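Local coordinates for ArsR family transcriptional regulator (Staphylococcus aureus, PDB 6CDB), which probably binds operator DNA as a dimeric, zinc-responsive repressor of the ArsR family and regulates transcription, at residues A[32-37]-A[46-51]. The protein carries 1 engineered substitution. Numbering follows the deposited sequence.
Sequences MELLSV and SHQLNL
Leu-34 meets helix 42-49 with a single methyl group, an example of how one branched side chain can bridge helices whose backbones stay apart, here Leu-34 to Leu-49 with CA atoms 8.6 Å apart. CD1 of Leu-34 lies 3.7 Å from CG of Leu-49 and 3.8 Å from its CD2, and touches its other methyl too, so it rests against the whole fork of the second leucine. CD1 of Leu-34 also lies 3.8 Å from CB of Gln-48. The bond leaving the Leu-34 backbone aims at the partner helix and, with CG anti to N (chi1 -171°), chi2 (157°) turns CD1 onto Leu-49. Gln-48 bends at chi2, and its amide turns off from the leucine while CB and CG stay against it.

No hydrogen bond crosses between the segments; the polar bonds shape each from within. Ser-36 OG donates to Glu-33 O at 2.7 Å, approaching in the plane of the carbonyl at one of its lone pairs, and this oxygen also accepts from Val-37 N. Helix 42-49 ends in a Schellman motif: Asn-50 has positive phi, Leu-51 N bonds Ser-46 O at 3.1 Å, and Asn-50 N weakly bonds His-47 O. Ser-46 OG to Leu-51 O, 2.7 Å and almost head-on (169°), links the same two residues again.

Arg-30 hydrogen-bonds Leu-49 O, Leu-49 also packs on Ile-31, and Leu-51 on Val-56. This is surface helix packing within the winged helix-turn-helix domain of ArsR-family repressors.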
ATOM      1  N   MET A  32      -0.944  -7.679   9.468  1.00 28.17           N
ATOM      2  CA  MET A  32       0.218  -7.680   8.582  1.00 28.01           C
ATOM      3  C   MET A  32       1.472  -7.225   9.310  1.00 25.95           C
ATOM      4  O   MET A  32       2.559  -7.754   9.066  1.00 27.15           O
ATOM      5  CB  MET A  32      -0.025  -6.780   7.373  1.00 25.47           C
ATOM      6  CG  MET A  32      -1.136  -7.233   6.435  1.00 29.33           C
ATOM      7  SD  MET A  32      -0.707  -8.637   5.409  1.00 33.67           S
ATOM      8  CE  MET A  32       0.282  -7.788   4.167  1.00 31.21           C
ATOM      9  N   GLU A  33       1.356  -6.221  10.178  1.00 25.79           N
ATOM     10  CA  GLU A  33       2.526  -5.778  10.924  1.00 31.21           C
ATOM     11  C   GLU A  33       3.012  -6.877  11.873  1.00 31.92           C
ATOM     12  O   GLU A  33       4.224  -7.136  11.969  1.00 31.61           O
ATOM     13  CB  GLU A  33       2.196  -4.483  11.667  1.00 29.70           C
ATOM     14  CG  GLU A  33       3.401  -3.727  12.215  1.00 30.57           C
ATOM     15  CD  GLU A  33       3.802  -4.193  13.600  1.00 39.43           C
ATOM     16  OE1 GLU A  33       2.924  -4.711  14.319  1.00 36.92           O
ATOM     17  OE2 GLU A  33       4.989  -4.051  13.957  1.00 41.59           O
ATOM     18  N   LEU A  34       2.078  -7.568  12.545  1.00 27.83           N
ATOM     19  CA  LEU A  34       2.469  -8.702  13.386  1.00 31.02           C
ATOM     20  C   LEU A  34       3.257  -9.734  12.582  1.00 31.19           C
ATOM     21  O   LEU A  34       4.317 -10.213  13.016  1.00 28.51           O
ATOM     22  CB  LEU A  34       1.218  -9.335  14.018  1.00 29.80           C
ATOM     23  CG  LEU A  34       1.340 -10.403  15.114  1.00 36.29           C
ATOM     24  CD1 LEU A  34       0.059 -10.457  15.952  1.00 32.15           C
ATOM     25  CD2 LEU A  34       1.642 -11.783  14.532  1.00 35.99           C
ATOM     26  N   LEU A  35       2.743 -10.099  11.405  1.00 31.10           N
ATOM     27  CA  LEU A  35       3.428 -11.076  10.561  1.00 30.23           C
ATOM     28  C   LEU A  35       4.755 -10.543  10.046  1.00 32.24           C
ATOM     29  O   LEU A  35       5.674 -11.331   9.780  1.00 31.82           O
ATOM     30  CB  LEU A  35       2.526 -11.474   9.390  1.00 25.72           C
ATOM     31  CG  LEU A  35       1.260 -12.219   9.826  1.00 28.30           C
ATOM     32  CD1 LEU A  35       0.327 -12.456   8.657  1.00 28.45           C
ATOM     33  CD2 LEU A  35       1.659 -13.536  10.469  1.00 29.33           C
ATOM     34  N   SER A  36       4.871  -9.219   9.901  1.00 30.52           N
ATOM     35  CA  SER A  36       6.124  -8.605   9.478  1.00 31.09           C
ATOM     36  C   SER A  36       7.195  -8.753  10.544  1.00 37.15           C
ATOM     37  O   SER A  36       8.384  -8.844  10.216  1.00 37.83           O
ATOM     38  CB  SER A  36       5.906  -7.129   9.146  1.00 32.85           C
ATOM     39  OG  SER A  36       6.114  -6.306  10.273  1.00 32.40           O
ATOM     40  N   VAL A  37       6.799  -8.766  11.815  1.00 34.01           N
ATOM     41  CA  VAL A  37       7.754  -9.070  12.881  1.00 36.60           C
ATOM     42  C   VAL A  37       8.036 -10.568  12.950  1.00 37.34           C
ATOM     43  O   VAL A  37       9.196 -10.990  12.996  1.00 41.43           O
ATOM     44  CB  VAL A  37       7.239  -8.533  14.228  1.00 36.62           C
ATOM     45  CG1 VAL A  37       8.165  -8.973  15.379  1.00 40.08           C
ATOM     46  CG2 VAL A  37       7.107  -7.013  14.176  1.00 35.31           C
ATOM     47  N   SER A  46      -4.751 -13.969  16.898  1.00 33.56           N
ATOM     48  CA  SER A  46      -5.978 -13.636  17.606  1.00 31.13           C
ATOM     49  C   SER A  46      -5.684 -13.206  19.039  1.00 33.59           C
ATOM     50  O   SER A  46      -6.140 -12.147  19.488  1.00 32.56           O
ATOM     51  CB  SER A  46      -6.906 -14.844  17.568  1.00 29.85           C
ATOM     52  OG  SER A  46      -7.699 -14.890  18.734  1.00 37.25           O
ATOM     53  N   HIS A  47      -4.889 -14.006  19.761  1.00 33.44           N
ATOM     54  CA  HIS A  47      -4.572 -13.679  21.150  1.00 35.31           C
ATOM     55  C   HIS A  47      -3.801 -12.367  21.252  1.00 33.91           C
ATOM     56  O   HIS A  47      -4.136 -11.497  22.063  1.00 32.95           O
ATOM     57  CB  HIS A  47      -3.770 -14.811  21.776  1.00 36.49           C
ATOM     58  CG  HIS A  47      -3.332 -14.528  23.175  1.00 39.39           C
ATOM     59  ND1 HIS A  47      -2.028 -14.225  23.499  1.00 42.62           N
ATOM     60  CD2 HIS A  47      -4.032 -14.478  24.332  1.00 37.64           C
ATOM     61  CE1 HIS A  47      -1.938 -14.026  24.802  1.00 43.04           C
ATOM     62  NE2 HIS A  47      -3.140 -14.172  25.331  1.00 42.34           N
ATOM     63  N   GLN A  48      -2.772 -12.200  20.418  1.00 33.29           N
ATOM     64  CA  GLN A  48      -1.916 -11.022  20.510  1.00 33.93           C
ATOM     65  C   GLN A  48      -2.679  -9.740  20.191  1.00 34.22           C
ATOM     66  O   GLN A  48      -2.485  -8.720  20.863  1.00 31.65           O
ATOM     67  CB  GLN A  48      -0.710 -11.180  19.577  1.00 38.15           C
ATOM     68  CG  GLN A  48       0.413 -10.180  19.834  1.00 42.88           C
ATOM     69  CD  GLN A  48       0.621  -9.899  21.327  1.00 50.69           C
ATOM     70  OE1 GLN A  48       1.161 -10.735  22.066  1.00 49.76           O
ATOM     71  NE2 GLN A  48       0.183  -8.715  21.777  1.00 52.28           N
ATOM     72  N   LEU A  49      -3.542  -9.763  19.168  1.00 31.13           N
ATOM     73  CA  LEU A  49      -4.245  -8.549  18.749  1.00 31.64           C
ATOM     74  C   LEU A  49      -5.599  -8.366  19.430  1.00 29.25           C
ATOM     75  O   LEU A  49      -6.226  -7.322  19.251  1.00 32.94           O
ATOM     76  CB  LEU A  49      -4.434  -8.541  17.218  1.00 29.31           C
ATOM     77  CG  LEU A  49      -3.134  -8.645  16.417  1.00 30.47           C
ATOM     78  CD1 LEU A  49      -3.406  -8.701  14.915  1.00 30.01           C
ATOM     79  CD2 LEU A  49      -2.205  -7.480  16.752  1.00 31.19           C
ATOM     80  N   ASN A  50      -6.049  -9.338  20.217  1.00 33.86           N
ATOM     81  CA  ASN A  50      -7.378  -9.312  20.827  1.00 34.39           C
ATOM     82  C   ASN A  50      -8.461  -9.209  19.752  1.00 34.07           C
ATOM     83  O   ASN A  50      -9.323  -8.322  19.766  1.00 32.03           O
ATOM     84  CB  ASN A  50      -7.510  -8.196  21.867  1.00 36.36           C
ATOM     85  CG  ASN A  50      -8.680  -8.428  22.808  1.00 36.94           C
ATOM     86  OD1 ASN A  50      -9.547  -7.571  22.978  1.00 40.45           O
ATOM     87  ND2 ASN A  50      -8.722  -9.611  23.397  1.00 38.55           N
ATOM     88  N   LEU A  51      -8.394 -10.141  18.807  1.00 32.83           N
ATOM     89  CA  LEU A  51      -9.371 -10.323  17.749  1.00 30.88           C
ATOM     90  C   LEU A  51      -9.822 -11.775  17.787  1.00 30.53           C
ATOM     91  O   LEU A  51      -9.046 -12.662  18.150  1.00 34.39           O
ATOM     92  CB  LEU A  51      -8.767  -9.976  16.370  1.00 29.46           C
ATOM     93  CG  LEU A  51      -8.237  -8.545  16.248  1.00 31.08           C
ATOM     94  CD1 LEU A  51      -7.417  -8.336  14.965  1.00 28.93           C
ATOM     95  CD2 LEU A  51      -9.423  -7.555  16.330  1.00 28.64           C
TER